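Local coordinates for protein UDP-N-Acetylglucosamine 2-Epimerase (Thermus thermophilus, PDB 1V4V) that probably interconverts UDP-N-acetylglucosamine and UDP-N-acetylmannosamine by inverting the configuration at C2 of the sugar, at residues 4-9 and 363-368; 36-41 and 55-60; 61-66 and 80-85; 118-123 and 141-146; 170-175 and 369-374. All blocks are in the same frame, centred on the assembly; numbering follows the deposited sequence. Where two conformers were deposited one is given.

Interaction 1: 4-9 and 363-368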
# COMPACT_ATOMS: atom_id res chain seq x y z
N GLY A 4 14.49 -13.83 23.97
CA GLY A 4 14.47 -14.64 22.72
C GLY A 4 15.49 -14.14 21.72
O GLY A 4 16.02 -13.04 21.87
N MSE A 5 15.78 -14.95 20.70
CA MSE A 5 16.76 -14.58 19.69
C MSE A 5 16.16 -13.64 18.64
O MSE A 5 16.84 -12.74 18.15
CB MSE A 5 17.34 -15.83 19.00
CG MSE A 5 16.52 -16.36 17.83
SE MSE A 5 14.96 -17.41 18.29
CE MSE A 5 15.46 -19.07 17.44
N LYS A 6 14.90 -13.86 18.29
CA LYS A 6 14.23 -13.02 17.30
C LYS A 6 13.71 -11.75 17.96
O LYS A 6 13.30 -11.76 19.12
CB LYS A 6 13.05 -13.78 16.67
CG LYS A 6 13.41 -15.07 15.95
CD LYS A 6 14.38 -14.84 14.80
CE LYS A 6 14.40 -16.03 13.84
NZ LYS A 6 14.63 -17.32 14.55
N ARG A 7 13.73 -10.65 17.21
CA ARG A 7 13.25 -9.38 17.74
C ARG A 7 12.03 -8.89 16.96
O ARG A 7 12.05 -8.85 15.73
CB ARG A 7 14.37 -8.34 17.71
CG ARG A 7 15.66 -8.82 18.38
CD ARG A 7 16.65 -7.68 18.59
NE ARG A 7 18.01 -8.15 18.86
CZ ARG A 7 18.35 -8.98 19.84
NH1 ARG A 7 17.43 -9.47 20.67
NH2 ARG A 7 19.62 -9.34 19.99
N VAL A 8 10.98 -8.52 17.69
CA VAL A 8 9.75 -8.04 17.07
C VAL A 8 9.49 -6.62 17.54
O VAL A 8 9.22 -6.38 18.71
CB VAL A 8 8.55 -8.93 17.47
CG1 VAL A 8 7.27 -8.43 16.79
CG2 VAL A 8 8.83 -10.36 17.08
N VAL A 9 9.57 -5.68 16.61
CA VAL A 9 9.36 -4.28 16.95
C VAL A 9 7.92 -3.84 16.71
O VAL A 9 7.38 -4.01 15.62
CB VAL A 9 10.31 -3.36 16.13
CG1 VAL A 9 10.06 -1.89 16.47
CG2 VAL A 9 11.77 -3.73 16.41
N TRP A 363 4.80 -18.00 14.35
CA TRP A 363 4.63 -18.94 13.24
C TRP A 363 5.39 -18.47 12.00
O TRP A 363 6.05 -19.27 11.34
CB TRP A 363 3.14 -19.09 12.92
CG TRP A 363 2.86 -19.79 11.63
CD1 TRP A 363 3.26 -21.04 11.27
CD2 TRP A 363 2.11 -19.27 10.53
NE1 TRP A 363 2.80 -21.34 10.01
CE2 TRP A 363 2.09 -20.27 9.53
CE3 TRP A 363 1.44 -18.06 10.29
CZ2 TRP A 363 1.43 -20.10 8.31
CZ3 TRP A 363 0.79 -17.89 9.07
CH2 TRP A 363 0.79 -18.90 8.10
N ARG A 364 5.29 -17.18 11.69
CA ARG A 364 5.99 -16.63 10.54
C ARG A 364 7.50 -16.72 10.73
O ARG A 364 8.24 -16.88 9.76
CB ARG A 364 5.61 -15.16 10.32
CG ARG A 364 4.25 -14.96 9.67
CD ARG A 364 4.16 -15.77 8.39
NE ARG A 364 3.33 -15.12 7.38
CZ ARG A 364 2.90 -15.72 6.28
NH1 ARG A 364 3.21 -16.99 6.04
NH2 ARG A 364 2.15 -15.05 5.41
N LEU A 365 7.94 -16.62 11.98
CA LEU A 365 9.36 -16.68 12.30
C LEU A 365 9.81 -18.12 12.55
O LEU A 365 10.95 -18.36 12.96
CB LEU A 365 9.66 -15.82 13.53
CG LEU A 365 9.45 -14.31 13.36
CD1 LEU A 365 9.63 -13.62 14.69
CD2 LEU A 365 10.44 -13.76 12.34
N GLY A 366 8.92 -19.08 12.30
CA GLY A 366 9.25 -20.48 12.48
C GLY A 366 9.49 -20.90 13.92
O GLY A 366 10.34 -21.75 14.19
N LEU A 367 8.76 -20.31 14.86
CA LEU A 367 8.90 -20.63 16.27
C LEU A 367 7.62 -21.20 16.85
O LEU A 367 7.36 -21.09 18.05
CB LEU A 367 9.30 -19.38 17.07
CG LEU A 367 10.67 -18.76 16.80
CD1 LEU A 367 10.85 -17.51 17.66
CD2 LEU A 367 11.76 -19.77 17.11
N GLY A 368 6.80 -21.81 16.00
CA GLY A 368 5.55 -22.39 16.45
C GLY A 368 4.56 -22.59 15.33
O GLY A 368 4.77 -22.11 14.22
O HOH W 1 13.28 -20.02 13.22
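L365 and L367, just beyond the C-terminal end of helix 353-364, press their branched ends against M5, just before strand 6-12, and K6 and V8 within it. All direct contacts are apolar. One methyl of L365, CD1, serves two residues that alternate with R7 along the strand: it lies 4.0 Å from K6 CB and 4.1 Å from V8 CG2. L367 divides its methyls, CD1 resting 3.9 Å from the aliphatic CG of K6 and CD2 lying 3.8 Å from CE of M5. M5 is present as selenomethionine; it runs past L367 in the opposite direction, its chain bent at chi2 and chi3. L34 of the neighbouring strand is touched by K6, L365 and L367 alike, and Y94 of strand 94-98 also meets L365.

Polar contact between the segments is indirect. A water donates to L365 O at 2.9 Å and accepts a weak bond from K6 NZ at 3.3 Å. The bend at chi4 of K6 (-52°) places NZ where it meets this water.

Within 363-368 the backbone sets the leucines in place. G366, with a positive phi of 66°, is the C-prime residue of a Schellman motif, and its N bonds to W363 O at 3.0 Å; the motif ends helix 353-364, and G366 makes the turn between the two leucines. A last helix that comes back to pack on the N-terminal Rossmann-like domain is a hallmark of the GT-B fold, to which this epimerase family belongs.

Interaction 2: 36-41 and 55-60; sequences PLVLLT and FGIQED
The return of a beta-alpha-beta unit to its sheet is made here, where V38 of strand 34-40 takes hold of D60 just before strand 61-62 begins. D60 grips V38 twice: its N donates to V38 O (2.8 Å, in the carbonyl plane), while its carboxylate OD2 accepts from V38 N at 2.9 Å through the anti lone pair, with an N-H...O angle of 162°. The same OD2 lies 3.4 Å from L37 CD2, the two side chains crossing at about a right angle. Helix 45-53 connects the two parallel strands, and R61 then continues the pairing with V38 through the backbone.

Next to the polar pair, V38 spreads its methyls over the incoming loop, CG1 at 3.9 Å from E59 CB and CG2 at 4.1 Å from I57 CG2; Y25 of helix 15-29 touches V38 and I57 as well. L40 sets CG 3.6 Å from E59 CB and CD1 against E59 CG, while the carboxylate of E59 leads away to a salt bridge with R49. An alanine at L40 would probably open a gap beside CB and CG of E59, leaving V38 as the apolar neighbour described here and the stem freer to turn.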
# COMPACT_ATOMS: atom_id res chain seq x y z
N PRO A 36 9.99 -8.77 22.32
CA PRO A 36 9.28 -7.62 21.76
C PRO A 36 9.98 -6.32 22.11
O PRO A 36 10.60 -6.20 23.17
CB PRO A 36 7.91 -7.73 22.41
CG PRO A 36 8.26 -8.21 23.80
CD PRO A 36 9.32 -9.27 23.54
N LEU A 37 9.91 -5.35 21.20
CA LEU A 37 10.52 -4.05 21.42
C LEU A 37 9.53 -2.99 20.96
O LEU A 37 8.69 -3.25 20.10
CB LEU A 37 11.81 -3.90 20.61
CG LEU A 37 12.97 -4.84 20.92
CD1 LEU A 37 14.07 -4.60 19.90
CD2 LEU A 37 13.48 -4.60 22.34
N VAL A 38 9.62 -1.80 21.54
CA VAL A 38 8.71 -0.72 21.18
C VAL A 38 9.42 0.49 20.59
O VAL A 38 10.36 1.04 21.19
CB VAL A 38 7.88 -0.25 22.40
CG1 VAL A 38 7.10 1.01 22.06
CG2 VAL A 38 6.93 -1.36 22.82
N LEU A 39 8.97 0.91 19.41
CA LEU A 39 9.49 2.08 18.73
C LEU A 39 8.35 3.09 18.70
O LEU A 39 7.34 2.84 18.05
CB LEU A 39 9.91 1.74 17.30
CG LEU A 39 10.22 2.95 16.40
CD1 LEU A 39 11.44 3.70 16.94
CD2 LEU A 39 10.48 2.48 14.98
N LEU A 40 8.50 4.21 19.41
CA LEU A 40 7.45 5.23 19.39
C LEU A 40 7.66 6.06 18.13
O LEU A 40 8.79 6.38 17.77
CB LEU A 40 7.53 6.11 20.64
CG LEU A 40 7.32 5.36 21.95
CD1 LEU A 40 7.19 6.35 23.10
CD2 LEU A 40 6.07 4.49 21.86
N THR A 41 6.56 6.43 17.48
CA THR A 41 6.64 7.18 16.23
C THR A 41 5.84 8.48 16.22
O THR A 41 5.70 9.12 15.17
CB THR A 41 6.13 6.31 15.07
OG1 THR A 41 4.75 5.99 15.29
CG2 THR A 41 6.91 5.01 14.97
N PHE A 55 0.35 -0.66 31.63
CA PHE A 55 0.59 -2.04 31.23
C PHE A 55 1.98 -2.53 31.56
O PHE A 55 2.34 -3.66 31.23
CB PHE A 55 0.33 -2.19 29.72
CG PHE A 55 -0.95 -1.56 29.26
CD1 PHE A 55 -0.96 -0.24 28.80
CD2 PHE A 55 -2.15 -2.26 29.31
CE1 PHE A 55 -2.15 0.36 28.40
CE2 PHE A 55 -3.34 -1.67 28.90
CZ PHE A 55 -3.35 -0.36 28.45
N GLY A 56 2.77 -1.69 32.22
CA GLY A 56 4.12 -2.08 32.59
C GLY A 56 5.03 -2.24 31.39
O GLY A 56 5.82 -3.19 31.32
N ILE A 57 4.93 -1.31 30.44
CA ILE A 57 5.73 -1.34 29.22
C ILE A 57 6.52 -0.05 29.06
O ILE A 57 6.02 1.04 29.34
CB ILE A 57 4.82 -1.54 27.97
CG1 ILE A 57 4.13 -2.89 28.04
CG2 ILE A 57 5.65 -1.44 26.69
CD1 ILE A 57 3.07 -3.10 26.97
N GLN A 58 7.77 -0.18 28.62
CA GLN A 58 8.64 0.98 28.41
C GLN A 58 9.04 0.95 26.93
O GLN A 58 9.12 -0.13 26.35
CB GLN A 58 9.90 0.85 29.26
CG GLN A 58 9.70 0.10 30.57
CD GLN A 58 8.70 0.78 31.50
OE1 GLN A 58 8.23 0.18 32.46
NE2 GLN A 58 8.39 2.04 31.21
N GLU A 59 9.28 2.11 26.33
CA GLU A 59 9.68 2.11 24.93
C GLU A 59 11.18 1.89 24.84
O GLU A 59 11.91 2.15 25.79
CB GLU A 59 9.29 3.43 24.23
CG GLU A 59 10.36 4.52 24.22
CD GLU A 59 10.38 5.34 25.49
OE1 GLU A 59 11.08 6.38 25.52
OE2 GLU A 59 9.69 4.96 26.46
N ASP A 60 11.62 1.40 23.69
CA ASP A 60 13.04 1.13 23.47
C ASP A 60 13.70 2.21 22.63
O ASP A 60 14.90 2.46 22.76
CB ASP A 60 13.19 -0.23 22.78
CG ASP A 60 12.79 -1.38 23.69
OD1 ASP A 60 13.57 -1.71 24.60
OD2 ASP A 60 11.70 -1.94 23.49

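Interaction 3: 61-66 and 80-85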
# COMPACT_ATOMS: atom_id res chain seq x y z
N ARG A 61 12.91 2.86 21.77
CA ARG A 61 13.44 3.91 20.91
C ARG A 61 12.32 4.84 20.47
O ARG A 61 11.14 4.47 20.50
CB ARG A 61 14.12 3.28 19.69
CG ARG A 61 14.81 4.25 18.76
CD ARG A 61 15.93 3.56 17.99
NE ARG A 61 16.49 4.40 16.94
CZ ARG A 61 17.65 4.15 16.33
NH1 ARG A 61 18.36 3.09 16.67
NH2 ARG A 61 18.08 4.96 15.37
N ASN A 62 12.68 6.06 20.09
CA ASN A 62 11.70 7.06 19.65
C ASN A 62 12.17 7.73 18.37
O ASN A 62 13.36 7.98 18.20
CB ASN A 62 11.51 8.15 20.71
CG ASN A 62 11.12 7.60 22.06
OD1 ASN A 62 11.91 6.95 22.74
ND2 ASN A 62 9.88 7.87 22.46
N LEU A 63 11.25 8.02 17.46
CA LEU A 63 11.61 8.71 16.23
C LEU A 63 11.58 10.20 16.57
O LEU A 63 10.95 10.60 17.55
CB LEU A 63 10.62 8.41 15.11
CG LEU A 63 10.56 6.97 14.61
CD1 LEU A 63 9.65 6.89 13.38
CD2 LEU A 63 11.97 6.49 14.26
N ASP A 64 12.26 11.02 15.78
CA ASP A 64 12.29 12.46 16.01
C ASP A 64 11.22 13.11 15.15
O ASP A 64 11.38 13.25 13.94
CB ASP A 64 13.68 13.00 15.67
CG ASP A 64 13.86 14.45 16.06
OD1 ASP A 64 15.03 14.88 16.20
OD2 ASP A 64 12.85 15.15 16.23
N VAL A 65 10.12 13.49 15.79
CA VAL A 65 8.99 14.09 15.08
C VAL A 65 8.67 15.51 15.54
O VAL A 65 8.64 15.80 16.73
CB VAL A 65 7.72 13.21 15.26
CG1 VAL A 65 6.54 13.84 14.54
CG2 VAL A 65 8.00 11.81 14.73
N MSE A 66 8.44 16.40 14.57
CA MSE A 66 8.12 17.79 14.87
C MSE A 66 6.78 17.86 15.61
O MSE A 66 5.94 16.98 15.46
CB MSE A 66 8.02 18.61 13.58
CG MSE A 66 9.22 18.53 12.65
SE MSE A 66 9.00 19.60 11.02
CE MSE A 66 7.12 19.99 11.15
N LEU A 80 10.16 8.33 6.99
CA LEU A 80 10.77 7.23 6.27
C LEU A 80 12.24 6.86 6.54
O LEU A 80 12.52 5.72 6.91
CB LEU A 80 10.58 7.42 4.76
CG LEU A 80 10.90 6.21 3.89
CD1 LEU A 80 10.01 5.03 4.30
CD2 LEU A 80 10.66 6.55 2.42
N PRO A 81 13.18 7.80 6.35
CA PRO A 81 14.59 7.47 6.59
C PRO A 81 14.94 7.08 8.01
O PRO A 81 15.61 6.08 8.24
CB PRO A 81 15.32 8.75 6.15
CG PRO A 81 14.37 9.39 5.17
CD PRO A 81 13.04 9.18 5.86
N GLN A 82 14.51 7.89 8.97
CA GLN A 82 14.82 7.59 10.36
C GLN A 82 14.14 6.32 10.85
O GLN A 82 14.63 5.66 11.75
CB GLN A 82 14.47 8.78 11.26
CG GLN A 82 12.99 9.11 11.34
CD GLN A 82 12.73 10.22 12.34
OE1 GLN A 82 13.23 10.19 13.47
NE2 GLN A 82 11.93 11.20 11.93
N ALA A 83 13.00 5.98 10.25
CA ALA A 83 12.29 4.75 10.64
C ALA A 83 13.08 3.55 10.13
O ALA A 83 13.26 2.56 10.85
CB ALA A 83 10.88 4.73 10.06
N ALA A 84 13.55 3.63 8.89
CA ALA A 84 14.33 2.54 8.30
C ALA A 84 15.59 2.29 9.13
O ALA A 84 15.95 1.14 9.40
CB ALA A 84 14.71 2.89 6.87
N ARG A 85 16.26 3.37 9.51
CA ARG A 85 17.49 3.28 10.29
C ARG A 85 17.22 2.70 11.68
O ARG A 85 17.98 1.86 12.17
CB ARG A 85 18.16 4.65 10.42
CG ARG A 85 19.47 4.61 11.20
CD ARG A 85 20.29 5.89 11.03
NE ARG A 85 19.55 7.09 11.37
CZ ARG A 85 18.90 7.84 10.48
NH1 ARG A 85 18.90 7.51 9.19
NH2 ARG A 85 18.24 8.92 10.88
O HOH W 2 16.48 6.49 13.55
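A glutamine side chain bound to backbone, with apolar packing beside it, joins the edge of the sheet to helix 72-89: Q82 on the helix binds both backbone polar groups, N and O, of D64, just past strand 61-62. Its OE1 accepts from D64 N at 2.6 Å, and its NE2 donates to D64 O at 2.9 Å. The second bond is nearly straight (172°) and in the amide plane of Q82, though NE2 sits above the D64 carbonyl plane. Two bonds fix the rotation of the amide, and NE2 has a further partner in R78 O, one turn back. CG of Q82 stands between backbone N and carbonyl carbon (chi1 65°), and the extended chain beyond carries the amide to D64.

L63 crosses the Q82 side chain at a slant, CB at 3.6 Å from Q82 OE1; its CD1 lies 4.1 Å from A83 CB. At the other end, a water accepts from R61 NH2 at 2.9 Å and donates to Q82 O at 2.7 Å; R61 NH1 is salt-bridged to E89.

L63 also lies on L39 of strand 34-40. Beyond the contact, A83 meets A110 of helix 102-113, while L80 packs on A76 of the second subunit.

Interaction 4: 118-123 and 141-146; sequences VGHVEA and RLTDVL
H120 on strand 118-121 is gripped by D144 and T143 of helix 136-146 in the tight part of this buried contact. ND1 donates to D144 OD1 at 2.7 Å in an almost straight bond (177°). The acceptor lies in the plane of the imidazole, but OD1 is met on its syn side somewhat out of the carboxylate plane, as ring and carboxylate are turned 53° apart. T143 comes over one face of the ring: its CG2 is 3.9 Å from the ring centroid, 20° off the normal, a CH-pi contact displaced toward ND1. The helix thus holds the imidazole at an edge and over a face. CG of H120 is anti to the backbone N, and from there the ring meets the helix; NE2 is hydrogen-bonded to G99 O.

Toward V118 and L146 the fit is looser. V118 CB comes no nearer to L146 O than 4.4 Å, and a water joins the backbones, accepting from V118 N at 3.0 Å and donating to L146 O at 2.6 Å. The far side of the helix faces the second subunit, where L142 packs on V145 of that chain.

A phenylalanine in place of H120 would probably leave D144 OD1 and G99 O without their ring partners, the carboxylate then less firmly fixed.

D144 also makes a salt bridge to R126 through OD2, while the carboxylate of D150 lies near OD1 and would probably repel it if both are charged. Sharing its carboxylate between H120 and R126 is likely to ease that repulsion and fix the orientation of D144.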
# COMPACT_ATOMS: atom_id res chain seq x y z
N VAL A 118 6.51 -7.40 7.70
CA VAL A 118 5.60 -6.52 8.43
C VAL A 118 4.25 -7.17 8.70
O VAL A 118 3.69 -7.85 7.84
CB VAL A 118 5.34 -5.21 7.64
CG1 VAL A 118 4.27 -4.37 8.34
CG2 VAL A 118 6.63 -4.43 7.51
N GLY A 119 3.74 -6.95 9.91
CA GLY A 119 2.43 -7.49 10.27
C GLY A 119 1.54 -6.30 10.57
O GLY A 119 1.99 -5.33 11.17
N HIS A 120 0.28 -6.36 10.14
CA HIS A 120 -0.65 -5.25 10.36
C HIS A 120 -1.79 -5.68 11.28
O HIS A 120 -2.62 -6.51 10.91
CB HIS A 120 -1.22 -4.79 9.01
CG HIS A 120 -1.90 -3.46 9.07
ND1 HIS A 120 -2.57 -2.93 7.99
CD2 HIS A 120 -1.97 -2.53 10.05
CE1 HIS A 120 -3.03 -1.73 8.30
NE2 HIS A 120 -2.68 -1.47 9.55
N VAL A 121 -1.82 -5.12 12.49
CA VAL A 121 -2.84 -5.44 13.48
C VAL A 121 -4.14 -4.67 13.22
O VAL A 121 -4.12 -3.49 12.86
CB VAL A 121 -2.31 -5.13 14.91
CG1 VAL A 121 -3.36 -5.50 15.96
CG2 VAL A 121 -1.01 -5.90 15.16
N GLU A 122 -5.26 -5.36 13.40
CA GLU A 122 -6.60 -4.81 13.18
C GLU A 122 -6.76 -4.33 11.74
O GLU A 122 -7.30 -3.26 11.49
CB GLU A 122 -6.90 -3.66 14.14
CG GLU A 122 -8.42 -3.45 14.34
CD GLU A 122 -8.78 -2.18 15.10
OE1 GLU A 122 -8.26 -1.97 16.21
OE2 GLU A 122 -9.60 -1.40 14.58
N ALA A 123 -6.30 -5.15 10.80
CA ALA A 123 -6.35 -4.83 9.37
C ALA A 123 -7.60 -5.32 8.64
O ALA A 123 -8.24 -6.29 9.04
CB ALA A 123 -5.11 -5.41 8.69
N ARG A 141 -4.64 0.66 2.62
CA ARG A 141 -4.52 -0.19 1.45
C ARG A 141 -3.04 -0.30 1.05
O ARG A 141 -2.57 -1.39 0.71
CB ARG A 141 -5.34 0.38 0.29
CG ARG A 141 -6.84 0.19 0.49
CD ARG A 141 -7.63 0.80 -0.66
NE ARG A 141 -7.22 0.24 -1.94
CZ ARG A 141 -7.73 0.61 -3.11
NH1 ARG A 141 -8.67 1.55 -3.16
NH2 ARG A 141 -7.27 0.06 -4.23
N LEU A 142 -2.32 0.81 1.13
CA LEU A 142 -0.89 0.82 0.80
C LEU A 142 -0.14 -0.08 1.79
O LEU A 142 0.67 -0.92 1.39
CB LEU A 142 -0.33 2.24 0.88
CG LEU A 142 -0.77 3.23 -0.21
CD1 LEU A 142 -0.31 4.63 0.16
CD2 LEU A 142 -0.18 2.80 -1.58
N THR A 143 -0.42 0.09 3.08
CA THR A 143 0.22 -0.72 4.10
C THR A 143 -0.01 -2.21 3.87
O THR A 143 0.92 -3.02 4.00
CB THR A 143 -0.28 -0.35 5.51
OG1 THR A 143 0.03 1.02 5.78
CG2 THR A 143 0.39 -1.23 6.57
N ASP A 144 -1.24 -2.58 3.51
CA ASP A 144 -1.54 -3.99 3.29
C ASP A 144 -0.91 -4.60 2.05
O ASP A 144 -0.81 -5.82 1.93
CB ASP A 144 -3.05 -4.23 3.30
CG ASP A 144 -3.64 -4.05 4.69
OD1 ASP A 144 -2.87 -4.19 5.66
OD2 ASP A 144 -4.85 -3.77 4.80
N VAL A 145 -0.50 -3.77 1.11
CA VAL A 145 0.19 -4.29 -0.07
C VAL A 145 1.49 -4.92 0.43
O VAL A 145 1.91 -5.98 -0.04
CB VAL A 145 0.54 -3.17 -1.07
CG1 VAL A 145 1.62 -3.64 -2.04
CG2 VAL A 145 -0.69 -2.74 -1.83
N LEU A 146 2.12 -4.26 1.40
CA LEU A 146 3.40 -4.68 1.95
C LEU A 146 3.39 -5.68 3.10
O LEU A 146 4.44 -6.20 3.47
CB LEU A 146 4.17 -3.44 2.44
CG LEU A 146 4.26 -2.27 1.47
CD1 LEU A 146 5.03 -1.15 2.15
CD2 LEU A 146 4.93 -2.70 0.17
O HOH W 3 6.20 -7.69 4.72

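Interaction 5: 170-175 and 369-374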
# COMPACT_ATOMS: atom_id res chain seq x y z
N GLY A 170 -1.93 -15.49 4.24
CA GLY A 170 -1.44 -14.24 4.78
C GLY A 170 -2.44 -13.49 5.65
O GLY A 170 -2.20 -12.34 6.00
N ILE A 171 -3.56 -14.13 5.98
CA ILE A 171 -4.58 -13.50 6.81
C ILE A 171 -4.98 -14.39 7.98
O ILE A 171 -5.19 -15.59 7.81
CB ILE A 171 -5.86 -13.20 6.00
CG1 ILE A 171 -5.52 -12.36 4.77
CG2 ILE A 171 -6.87 -12.47 6.89
CD1 ILE A 171 -6.66 -12.26 3.78
N LEU A 172 -5.08 -13.79 9.16
CA LEU A 172 -5.49 -14.50 10.37
C LEU A 172 -6.60 -13.68 11.03
O LEU A 172 -6.42 -12.49 11.27
CB LEU A 172 -4.31 -14.61 11.34
CG LEU A 172 -4.57 -15.28 12.70
CD1 LEU A 172 -4.83 -16.76 12.50
CD2 LEU A 172 -3.36 -15.10 13.61
N VAL A 173 -7.75 -14.29 11.29
CA VAL A 173 -8.85 -13.58 11.94
C VAL A 173 -8.58 -13.72 13.44
O VAL A 173 -8.59 -14.83 13.97
CB VAL A 173 -10.22 -14.20 11.60
CG1 VAL A 173 -11.32 -13.47 12.34
CG2 VAL A 173 -10.46 -14.11 10.10
N THR A 174 -8.35 -12.60 14.11
CA THR A 174 -8.00 -12.62 15.52
C THR A 174 -9.02 -12.08 16.51
O THR A 174 -8.96 -12.40 17.69
CB THR A 174 -6.72 -11.80 15.75
OG1 THR A 174 -6.98 -10.43 15.43
CG2 THR A 174 -5.59 -12.31 14.86
N GLY A 175 -9.96 -11.28 16.02
CA GLY A 175 -10.91 -10.65 16.93
C GLY A 175 -10.19 -9.37 17.32
O GLY A 175 -9.07 -9.14 16.87
N PRO A 369 3.45 -23.30 15.59
CA PRO A 369 2.40 -23.56 14.60
C PRO A 369 1.44 -22.39 14.42
O PRO A 369 1.38 -21.49 15.26
CB PRO A 369 1.71 -24.79 15.17
CG PRO A 369 1.75 -24.52 16.64
CD PRO A 369 3.17 -24.02 16.85
N ARG A 370 0.69 -22.40 13.31
CA ARG A 370 -0.27 -21.34 13.03
C ARG A 370 -1.48 -21.46 13.95
O ARG A 370 -2.14 -22.50 13.98
CB ARG A 370 -0.75 -21.41 11.57
CG ARG A 370 -1.82 -20.39 11.22
CD ARG A 370 -2.32 -20.58 9.79
NE ARG A 370 -3.34 -19.59 9.41
CZ ARG A 370 -4.53 -19.47 9.99
NH1 ARG A 370 -5.39 -18.55 9.57
NH2 ARG A 370 -4.88 -20.27 10.99
N PRO A 371 -1.78 -20.40 14.70
CA PRO A 371 -2.93 -20.44 15.61
C PRO A 371 -4.22 -20.54 14.81
O PRO A 371 -4.24 -20.22 13.62
CB PRO A 371 -2.82 -19.12 16.37
CG PRO A 371 -2.25 -18.20 15.33
CD PRO A 371 -1.16 -19.06 14.70
N GLU A 372 -5.30 -20.98 15.45
CA GLU A 372 -6.58 -21.10 14.78
C GLU A 372 -7.29 -19.74 14.84
O GLU A 372 -7.13 -19.00 15.80
CB GLU A 372 -7.45 -22.16 15.46
CG GLU A 372 -6.82 -23.55 15.47
CD GLU A 372 -7.76 -24.61 16.02
OE1 GLU A 372 -8.23 -24.45 17.17
OE2 GLU A 372 -8.02 -25.60 15.31
N ASP A 373 -8.06 -19.44 13.80
CA ASP A 373 -8.79 -18.17 13.73
C ASP A 373 -9.89 -18.06 14.78
O ASP A 373 -10.54 -19.05 15.12
CB ASP A 373 -9.44 -18.00 12.35
CG ASP A 373 -8.43 -17.88 11.23
OD1 ASP A 373 -7.43 -17.16 11.41
OD2 ASP A 373 -8.65 -18.48 10.16
N TRP A 374 -10.10 -16.85 15.27
CA TRP A 374 -11.16 -16.58 16.23
C TRP A 374 -12.47 -16.75 15.47
O TRP A 374 -12.56 -16.37 14.31
CB TRP A 374 -11.05 -15.14 16.75
CG TRP A 374 -12.26 -14.66 17.52
CD1 TRP A 374 -12.63 -15.02 18.79
CD2 TRP A 374 -13.24 -13.73 17.07
NE1 TRP A 374 -13.79 -14.37 19.15
CE2 TRP A 374 -14.18 -13.57 18.11
CE3 TRP A 374 -13.42 -13.00 15.88
CZ2 TRP A 374 -15.29 -12.72 18.00
CZ3 TRP A 374 -14.53 -12.16 15.77
CH2 TRP A 374 -15.45 -12.02 16.83
O HOH W 4 -7.90 -16.37 8.10
O HOH W 5 -6.04 -18.18 6.36
O HOH W 6 -3.46 -17.89 7.45
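V173 and D373-W374 bring two extended segments side by side, their end-to-end directions 40° apart, with the chain's C-terminal tail lying along edge strand 171-173. W374 N donates to V173 O at 2.8 Å (165°). Instead of a second backbone bond, V173 N donates to the side chain of D373, meeting OD1 at 2.9 Å from above the carboxylate plane. D373 was modelled in two conformers, so what is said of its carboxylate holds for one of them.

R370 runs past L172 in the opposite direction, its chain extended as far as NE. The guanidinium receives L172 CD1 over one face, near its rim, 3.5 Å from NH1. L172 CD2 meets P371 CG at 3.7 Å, the side chains crossing at about a right angle. NH1 makes a salt bridge to D373 OD1 (3.1 Å) and a weak bond to I171 O, which also accepts from waters; one of these waters accepts from R370 NE at 2.6 Å.

Beyond the bonded pair, the indole of W374 places CE3 3.6 Å from G175 CA and shows its edge to V173 CG1. A CB on G175 would crowd this ring.

In that conformer, R370 NH1 and V173 N approach D373 OD1 from opposite faces, and the nearby guanidinium would probably stabilise the carboxylate. Backbone groups that an edge strand turns outward are thus met by the tail, its side chains and water.

In the fold
All five interactions reach the seven-stranded parallel sheet of one Rossmann-like domain. Interactions 2, 3, 4 and 5 follow one another along the chain; interaction 1 encloses 2, 3 and 4, alternates with 5 and touches it where W363 packs on R370, so the C-terminal end returns to the domain where the chain began. Interactions 1 and 2 share neighbouring strands 6-12 and 34-40, and 2 meets 3 where 34-40 pairs with 61-62. Interactions 3 and 5 lie at the outermost strands, their centres about 31 Å apart. Interaction 4 touches none of the others, its centre about 15 Å from that of interaction 5. Interactions 3 and 4 include residues facing the second subunit.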